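Local structure of putative DNA ligase-like protein Rv0938/MT0965 (Mycobacterium tuberculosis, 2IRU) at residues A[147-150]-A[151-154]; A[208-211]-A[212-215]; A[258-261]-A[262-265]. The protein probably repairs DNA double-strand breaks with Ku by non-homologous end joining, this chain being its N-terminal primase-like polymerase domain. All blocks are in the same frame, centred on the assembly; numbering follows the deposited sequence.

All three contacts are local, each at a helix end: the start of helix 149-164, the exit of helix 192-209 into strand 214-215, and the capped short helix 260-263. Contact 1 lies between the others, its centre about 13 Å from that of contact 2 and about 12 Å from that of contact 3. Q151 NE2 makes a weak hydrogen bond to L213 O at 3.1 Å, and A153 CB rests 3.4 Å from L263 O. Contacts 2 and 3 come no nearer than about 11 Å between atoms. The side chains of L152 and L263 are each about 4 Å from that of L180, a probable substrate-binding residue; that of V214 is about 10 Å from D230, a likely manganese ligand.

Contact 1: residues A[147-150]-A[151-154]; sequences VMMA and QLAE
A153 N donates to M149 O at 2.8 Å, and the carbonyl points almost straight at the nitrogen, with a C=O...N angle of 174°. Flanking it are two bonds of the same i to i+4 kind: L152 N reaches M148 O at 3.2 Å and E154 N reaches A150 O at 2.9 Å. M148 holds the N-cap position, and its own N-H is met by a water 2.8 Å away, which in turn donates to Q151 OE1. Q151 can take the far end of that bridge because its chain is extended, with CG anti to the backbone N (chi1 -179°). The amide then lies flat under V147: CG1 sits 3.5 Å from Q151 CD, over the amide face, with CG2 above the same face. Q151 NE2 is bonded to G225 O, which helps fix the rotation of the group. M149 bends at chi2 and chi3 to bring CE to 3.5 Å from L152 CD2, the two side chains running alongside each other. L152 and V147 both also touch V227 of strand 227-230. This is the first turn of helix 149-164, with a water bridging M148 N, at the N-cap, and the side chain of Q151.

Contact 2: residues A[208-211]-A[212-215]; sequences QAMP and ALVT
M210 O is the tight centre of this turn, gripped by two backbone N-H groups that reach it from V214 and L213. V214 N lies 3.0 Å from M210 O and nearly in line with the carbonyl, the C=O...N angle being 174°. L213 N is equally close to M210 O but stands above the carbonyl plane, 50° out of it, so it uses no lone pair even though its own N-H points the straighter of the two. The bond from L213 closes a type I beta turn with P211 and A212 at its corners, and the bond from V214 carries the chain one residue further. Side chains pack on the inner side as well: M210 CB meets L213 CB at 4.0 Å, and M210 SD meets V214 CG2 at the same distance, the methionine and valine crossing at a slant. M210 sets CG anti to its carbonyl carbon and then runs extended, which carries its far end past V214 to E154 and A158 on helix 149-164.

The turn links helix 192-209 to strand 214-215 and so completes a beta-alpha-beta crossover, since strand 214-215 runs parallel to strand 180-186 in the same mixed sheet, with strands 129-143 and 227-230 between them. T215 joins that sheet through backbone bonds to V227 and V229. V214 is buried against V155, L206 and V229.

The outer side is looser. P211 and A212 are exposed in the molecule, although a crystal neighbour touches both. Here a water bridges two carbonyl oxygens, donating to P211 O at 2.8 Å and to V214 O at 2.9 Å, and so ties the outer corner of the turn to the start of the strand.

Contact 3: residues A[258-261]-A[262-265]; sequences RTWA and ELDD
A capping box starts the short helix 260-263, with T259 as N-cap and E262 three residues on. E262 N donates to T259 OG1 at 3.0 Å, and in return T259 N donates to E262 OE1, also at 3.0 Å. The threonine oxygen can serve the helix N-H because OG1 stands between the backbone N and the carbonyl carbon (chi1 70°). The two side chains cross at about a right angle, and E262 CG rests 3.3 Å from T259 OG1. T259 N comes to OE1 from above the carboxylate plane, 57° out of it.

The same OE1 also meets R258 NE in a salt bridge, but this bond is weak at 3.3 Å, and the guanidinium and carboxylate planes are turned 61° apart. E262 OE2 has R279 NH1 as its salt-bridge partner, so each carboxylate oxygen has an arginine partner, the R258 one weak, which would be expected to favour the charged form. R258 NH1 turns elsewhere, to T174 OG1 and R269 O.

Backbone bonding in the turn itself is slack: L263 N reaches T259 O only weakly, at 3.4 Å, while D264 N meets A261 O at 3.1 Å from well above the carbonyl plane. On the other flank, L263 CD1 approaches W260 CZ3 to 3.9 Å, slanted to the ring.

W260 bonds through NE1 to T170 O and makes a cation-pi contact with R160 of helix 149-164. Together W260 and L263 bring this small helix against A156 of that helix, P172 of strand 171-174, and strand 180-186 at L182 and L180.

Contact 1: residues A[147-150]-A[151-154]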
ATOM      1  N   VAL A 147       3.950 -22.954  -2.695  1.00 20.71           N
ATOM      2  CA  VAL A 147       4.401 -22.162  -3.839  1.00 20.41           C
ATOM      3  C   VAL A 147       5.760 -21.497  -3.554  1.00 21.54           C
ATOM      4  O   VAL A 147       5.895 -20.743  -2.578  1.00 22.02           O
ATOM      5  CB  VAL A 147       3.351 -21.079  -4.237  1.00 19.84           C
ATOM      6  CG1 VAL A 147       3.866 -20.252  -5.386  1.00 19.26           C
ATOM      7  CG2 VAL A 147       2.012 -21.717  -4.616  1.00 19.25           C
ATOM      8  N   MET A 148       6.746 -21.770  -4.417  1.00 22.11           N
ATOM      9  CA  MET A 148       8.103 -21.205  -4.307  1.00 22.83           C
ATOM     10  C   MET A 148       8.221 -19.825  -4.981  1.00 22.89           C
ATOM     11  O   MET A 148       7.326 -19.410  -5.739  1.00 21.41           O
ATOM     12  CB  MET A 148       9.144 -22.172  -4.900  1.00 24.07           C
ATOM     13  CG  MET A 148       9.109 -23.609  -4.337  1.00 26.20           C
ATOM     14  SD  MET A 148       9.718 -23.774  -2.634  1.00 32.33           S
ATOM     15  CE  MET A 148       9.402 -25.510  -2.312  1.00 28.99           C
ATOM     16  N   MET A 149       9.329 -19.128  -4.707  1.00 22.37           N
ATOM     17  CA  MET A 149       9.617 -17.826  -5.323  1.00 22.62           C
ATOM     18  C   MET A 149       9.543 -17.838  -6.839  1.00 21.56           C
ATOM     19  O   MET A 149       8.854 -17.017  -7.417  1.00 21.74           O
ATOM     20  CB  MET A 149      10.987 -17.287  -4.900  1.00 23.22           C
ATOM     21  CG  MET A 149      10.993 -15.979  -4.091  1.00 26.31           C
ATOM     22  SD  MET A 149       9.708 -14.730  -4.376  1.00 31.46           S
ATOM     23  CE  MET A 149       8.766 -15.034  -2.869  1.00 29.38           C
ATOM     24  N   ALA A 150      10.248 -18.766  -7.486  1.00 20.98           N
ATOM     25  CA  ALA A 150      10.238 -18.821  -8.960  1.00 19.91           C
ATOM     26  C   ALA A 150       8.811 -18.868  -9.533  1.00 19.47           C
ATOM     27  O   ALA A 150       8.541 -18.251 -10.563  1.00 19.19           O
ATOM     28  CB  ALA A 150      11.078 -19.986  -9.485  1.00 20.40           C
ATOM     29  N   GLN A 151       7.906 -19.595  -8.871  1.00 18.66           N
ATOM     30  CA  GLN A 151       6.503 -19.640  -9.328  1.00 17.99           C
ATOM     31  C   GLN A 151       5.812 -18.279  -9.165  1.00 18.20           C
ATOM     32  O   GLN A 151       5.145 -17.815 -10.084  1.00 17.15           O
ATOM     33  CB  GLN A 151       5.686 -20.760  -8.643  1.00 18.12           C
ATOM     34  CG  GLN A 151       4.213 -20.823  -9.145  1.00 18.28           C
ATOM     35  CD  GLN A 151       3.318 -21.844  -8.417  1.00 17.34           C
ATOM     36  OE1 GLN A 151       3.800 -22.792  -7.800  1.00 18.02           O
ATOM     37  NE2 GLN A 151       1.997 -21.643  -8.503  1.00 12.21           N
ATOM     38  N   LEU A 152       5.967 -17.664  -7.992  1.00 17.78           N
ATOM     39  CA  LEU A 152       5.366 -16.361  -7.700  1.00 18.02           C
ATOM     40  C   LEU A 152       5.903 -15.285  -8.663  1.00 17.90           C
ATOM     41  O   LEU A 152       5.153 -14.441  -9.171  1.00 17.07           O
ATOM     42  CB  LEU A 152       5.602 -15.981  -6.228  1.00 17.40           C
ATOM     43  CG  LEU A 152       5.122 -14.621  -5.682  1.00 17.69           C
ATOM     44  CD1 LEU A 152       3.619 -14.514  -5.716  1.00 18.28           C
ATOM     45  CD2 LEU A 152       5.613 -14.416  -4.261  1.00 18.86           C
ATOM     46  N   ALA A 153       7.207 -15.361  -8.939  1.00 18.06           N
ATOM     47  CA  ALA A 153       7.874 -14.444  -9.862  1.00 17.80           C
ATOM     48  C   ALA A 153       7.383 -14.642 -11.276  1.00 17.82           C
ATOM     49  O   ALA A 153       7.125 -13.662 -11.981  1.00 17.08           O
ATOM     50  CB  ALA A 153       9.411 -14.632  -9.802  1.00 17.02           C
ATOM     51  N   GLU A 154       7.289 -15.912 -11.700  1.00 16.82           N
ATOM     52  CA  GLU A 154       6.791 -16.233 -13.027  1.00 16.93           C
ATOM     53  C   GLU A 154       5.372 -15.714 -13.173  1.00 14.94           C
ATOM     54  O   GLU A 154       5.033 -15.145 -14.214  1.00 15.69           O
ATOM     55  CB  GLU A 154       6.830 -17.733 -13.311  1.00 16.58           C
ATOM     56  CG  GLU A 154       6.152 -18.078 -14.643  1.00 17.98           C
ATOM     57  CD  GLU A 154       6.166 -19.572 -14.987  1.00 18.76           C
ATOM     58  OE1 GLU A 154       6.634 -20.395 -14.170  1.00 20.00           O
ATOM     59  OE2 GLU A 154       5.693 -19.901 -16.098  1.00 19.98           O
TER
HETATM   60  O   HOH W   1       6.204 -23.490  -6.592  1.00 24.79           O

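Contact 2: residues A[208-211]-A[212-215]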
ATOM      1  N   GLN A 208      -6.799 -18.851 -17.044  1.00  9.87           N
ATOM      2  CA  GLN A 208      -7.020 -19.661 -18.248  1.00 10.36           C
ATOM      3  C   GLN A 208      -5.697 -20.186 -18.842  1.00  9.64           C
ATOM      4  O   GLN A 208      -5.606 -21.348 -19.299  1.00  9.65           O
ATOM      5  CB  GLN A 208      -7.766 -18.793 -19.257  1.00 10.97           C
ATOM      6  CG  GLN A 208      -8.174 -19.434 -20.525  1.00 15.86           C
ATOM      7  CD  GLN A 208      -9.037 -18.493 -21.360  1.00 20.01           C
ATOM      8  OE1 GLN A 208      -9.468 -17.435 -20.878  1.00 23.21           O
ATOM      9  NE2 GLN A 208      -9.287 -18.868 -22.609  1.00 22.89           N
ATOM     10  N   ALA A 209      -4.689 -19.310 -18.834  1.00  9.34           N
ATOM     11  CA  ALA A 209      -3.372 -19.583 -19.387  1.00  9.47           C
ATOM     12  C   ALA A 209      -2.551 -20.569 -18.548  1.00 10.04           C
ATOM     13  O   ALA A 209      -1.863 -21.412 -19.109  1.00 10.22           O
ATOM     14  CB  ALA A 209      -2.590 -18.282 -19.578  1.00 10.41           C
ATOM     15  N   MET A 210      -2.618 -20.464 -17.220  1.00 10.44           N
ATOM     16  CA  MET A 210      -1.865 -21.381 -16.353  1.00 12.63           C
ATOM     17  C   MET A 210      -2.748 -21.841 -15.215  1.00 11.03           C
ATOM     18  O   MET A 210      -2.479 -21.501 -14.055  1.00 10.11           O
ATOM     19  CB  MET A 210      -0.640 -20.740 -15.701  1.00 13.47           C
ATOM     20  CG  MET A 210       0.134 -19.725 -16.458  1.00 19.33           C
ATOM     21  SD  MET A 210       0.963 -18.563 -15.325  1.00 18.45           S
ATOM     22  CE  MET A 210       2.152 -17.983 -16.506  1.00 20.60           C
ATOM     23  N   PRO A 211      -3.786 -22.641 -15.526  1.00 10.75           N
ATOM     24  CA  PRO A 211      -4.690 -22.989 -14.407  1.00 10.70           C
ATOM     25  C   PRO A 211      -4.060 -23.851 -13.289  1.00  9.94           C
ATOM     26  O   PRO A 211      -4.583 -23.851 -12.173  1.00 10.92           O
ATOM     27  CB  PRO A 211      -5.838 -23.715 -15.109  1.00 10.41           C
ATOM     28  CG  PRO A 211      -5.153 -24.337 -16.347  1.00 10.35           C
ATOM     29  CD  PRO A 211      -4.243 -23.222 -16.801  1.00 10.46           C
ATOM     30  N   ALA A 212      -2.935 -24.523 -13.545  1.00  7.86           N
ATOM     31  CA  ALA A 212      -2.230 -25.282 -12.499  1.00  8.05           C
ATOM     32  C   ALA A 212      -1.514 -24.368 -11.497  1.00  8.28           C
ATOM     33  O   ALA A 212      -1.225 -24.783 -10.356  1.00  7.85           O
ATOM     34  CB  ALA A 212      -1.210 -26.211 -13.132  1.00  7.20           C
ATOM     35  N   LEU A 213      -1.243 -23.128 -11.924  1.00  8.39           N
ATOM     36  CA  LEU A 213      -0.334 -22.240 -11.180  1.00 10.11           C
ATOM     37  C   LEU A 213      -1.004 -20.996 -10.638  1.00 10.03           C
ATOM     38  O   LEU A 213      -0.485 -20.343  -9.714  1.00  9.82           O
ATOM     39  CB  LEU A 213       0.815 -21.803 -12.094  1.00 10.91           C
ATOM     40  CG  LEU A 213       1.539 -22.930 -12.833  1.00 13.24           C
ATOM     41  CD1 LEU A 213       2.651 -22.395 -13.714  1.00 16.08           C
ATOM     42  CD2 LEU A 213       2.075 -24.007 -11.861  1.00 15.36           C
ATOM     43  N   VAL A 214      -2.145 -20.665 -11.234  1.00  9.55           N
ATOM     44  CA  VAL A 214      -2.885 -19.436 -10.871  1.00 10.45           C
ATOM     45  C   VAL A 214      -4.356 -19.683 -10.599  1.00 10.51           C
ATOM     46  O   VAL A 214      -5.024 -20.439 -11.329  1.00 10.24           O
ATOM     47  CB  VAL A 214      -2.781 -18.395 -12.035  1.00 10.72           C
ATOM     48  CG1 VAL A 214      -3.802 -17.255 -11.868  1.00  9.61           C
ATOM     49  CG2 VAL A 214      -1.371 -17.862 -12.136  1.00 10.51           C
ATOM     50  N   THR A 215      -4.875 -19.010  -9.561  1.00 11.80           N
ATOM     51  CA  THR A 215      -6.333 -18.930  -9.384  1.00 13.14           C
ATOM     52  C   THR A 215      -6.774 -17.457  -9.302  1.00 13.27           C
ATOM     53  O   THR A 215      -6.028 -16.606  -8.831  1.00 12.22           O
ATOM     54  CB  THR A 215      -6.854 -19.739  -8.138  1.00 13.83           C
ATOM     55  OG1 THR A 215      -8.291 -19.689  -8.105  1.00 16.00           O
ATOM     56  CG2 THR A 215      -6.287 -19.188  -6.812  1.00 14.10           C
TER
HETATM   57  O   HOH W   2      -7.025 -22.586 -11.496  1.00 30.64           O

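Contact 3: residues A[258-261]-A[262-265]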
ATOM      1  N   ARG A 258      10.439  -2.958  -5.704  1.00 11.41           N
ATOM      2  CA  ARG A 258      11.537  -3.796  -6.196  1.00 12.68           C
ATOM      3  C   ARG A 258      11.694  -3.600  -7.702  1.00 13.69           C
ATOM      4  O   ARG A 258      10.791  -3.073  -8.378  1.00 13.76           O
ATOM      5  CB  ARG A 258      11.271  -5.291  -5.917  1.00 12.60           C
ATOM      6  CG  ARG A 258      10.831  -5.610  -4.472  1.00 14.39           C
ATOM      7  CD  ARG A 258      11.846  -5.157  -3.410  1.00 14.82           C
ATOM      8  NE  ARG A 258      12.995  -6.063  -3.276  1.00 15.42           N
ATOM      9  CZ  ARG A 258      13.028  -7.137  -2.481  1.00 16.22           C
ATOM     10  NH1 ARG A 258      11.965  -7.490  -1.754  1.00 13.61           N
ATOM     11  NH2 ARG A 258      14.134  -7.869  -2.406  1.00 19.49           N
ATOM     12  N   THR A 259      12.862  -3.999  -8.200  1.00 13.42           N
ATOM     13  CA  THR A 259      13.048  -4.180  -9.652  1.00 14.67           C
ATOM     14  C   THR A 259      12.579  -5.580 -10.092  1.00 14.43           C
ATOM     15  O   THR A 259      12.540  -6.543  -9.295  1.00 14.26           O
ATOM     16  CB  THR A 259      14.518  -4.006 -10.065  1.00 15.06           C
ATOM     17  OG1 THR A 259      15.275  -5.106  -9.563  1.00 16.95           O
ATOM     18  CG2 THR A 259      15.111  -2.699  -9.511  1.00 15.70           C
ATOM     19  N   TRP A 260      12.274  -5.704 -11.379  1.00 15.20           N
ATOM     20  CA  TRP A 260      11.893  -7.010 -11.922  1.00 15.91           C
ATOM     21  C   TRP A 260      13.042  -8.025 -11.747  1.00 16.29           C
ATOM     22  O   TRP A 260      12.802  -9.178 -11.383  1.00 16.74           O
ATOM     23  CB  TRP A 260      11.415  -6.857 -13.366  1.00 16.23           C
ATOM     24  CG  TRP A 260       9.999  -6.307 -13.385  1.00 15.94           C
ATOM     25  CD1 TRP A 260       9.616  -5.010 -13.638  1.00 15.54           C
ATOM     26  CD2 TRP A 260       8.797  -7.026 -13.075  1.00 16.98           C
ATOM     27  NE1 TRP A 260       8.242  -4.883 -13.529  1.00 15.70           N
ATOM     28  CE2 TRP A 260       7.717  -6.106 -13.179  1.00 16.07           C
ATOM     29  CE3 TRP A 260       8.521  -8.364 -12.739  1.00 14.74           C
ATOM     30  CZ2 TRP A 260       6.380  -6.487 -12.971  1.00 16.75           C
ATOM     31  CZ3 TRP A 260       7.185  -8.739 -12.513  1.00 15.33           C
ATOM     32  CH2 TRP A 260       6.139  -7.797 -12.614  1.00 15.30           C
ATOM     33  N   ALA A 261      14.282  -7.570 -11.912  1.00 16.60           N
ATOM     34  CA  ALA A 261      15.436  -8.463 -11.763  1.00 17.45           C
ATOM     35  C   ALA A 261      15.573  -8.963 -10.333  1.00 17.80           C
ATOM     36  O   ALA A 261      15.970 -10.106 -10.103  1.00 18.32           O
ATOM     37  CB  ALA A 261      16.736  -7.795 -12.251  1.00 18.65           C
ATOM     38  N   GLU A 262      15.178  -8.128  -9.372  1.00 16.76           N
ATOM     39  CA  GLU A 262      15.164  -8.565  -7.988  1.00 17.54           C
ATOM     40  C   GLU A 262      14.241  -9.765  -7.757  1.00 18.15           C
ATOM     41  O   GLU A 262      14.540 -10.631  -6.944  1.00 17.60           O
ATOM     42  CB  GLU A 262      14.817  -7.386  -7.060  1.00 16.91           C
ATOM     43  CG  GLU A 262      16.079  -6.567  -6.729  1.00 18.41           C
ATOM     44  CD  GLU A 262      15.810  -5.211  -6.128  1.00 19.74           C
ATOM     45  OE1 GLU A 262      14.619  -4.858  -5.921  1.00 17.21           O
ATOM     46  OE2 GLU A 262      16.811  -4.478  -5.878  1.00 19.59           O
ATOM     47  N   LEU A 263      13.111  -9.807  -8.464  1.00 19.65           N
ATOM     48  CA  LEU A 263      12.168 -10.915  -8.307  1.00 20.70           C
ATOM     49  C   LEU A 263      12.722 -12.243  -8.790  1.00 21.99           C
ATOM     50  O   LEU A 263      12.237 -13.291  -8.363  1.00 23.17           O
ATOM     51  CB  LEU A 263      10.840 -10.627  -9.010  1.00 20.68           C
ATOM     52  CG  LEU A 263       9.954  -9.542  -8.427  1.00 19.40           C
ATOM     53  CD1 LEU A 263       8.514  -9.707  -8.923  1.00 17.66           C
ATOM     54  CD2 LEU A 263       9.997  -9.508  -6.896  1.00 19.51           C
ATOM     55  N   ASP A 264      13.740 -12.196  -9.656  1.00 22.79           N
ATOM     56  CA  ASP A 264      14.394 -13.397 -10.204  1.00 23.52           C
ATOM     57  C   ASP A 264      15.327 -14.091  -9.210  1.00 23.42           C
ATOM     58  O   ASP A 264      15.906 -15.140  -9.525  1.00 23.57           O
ATOM     59  CB  ASP A 264      15.214 -13.065 -11.465  1.00 24.40           C
ATOM     60  CG  ASP A 264      14.483 -12.156 -12.431  1.00 26.35           C
ATOM     61  OD1 ASP A 264      13.699 -11.298 -11.975  1.00 31.16           O
ATOM     62  OD2 ASP A 264      14.719 -12.268 -13.647  1.00 27.64           O
ATOM     63  N   ASP A 265      15.500 -13.489  -8.035  1.00 23.20           N
ATOM     64  CA  ASP A 265      16.341 -14.059  -7.005  1.00 23.19           C
ATOM     65  C   ASP A 265      15.591 -15.129  -6.206  1.00 22.83           C
ATOM     66  O   ASP A 265      14.601 -14.828  -5.541  1.00 21.60           O
ATOM     67  CB  ASP A 265      16.891 -12.971  -6.086  1.00 24.25           C
ATOM     68  CG  ASP A 265      18.151 -13.412  -5.344  1.00 25.82           C
ATOM     69  OD1 ASP A 265      18.242 -14.598  -4.962  1.00 23.80           O
ATOM     70  OD2 ASP A 265      19.034 -12.553  -5.123  1.00 28.79           O
TER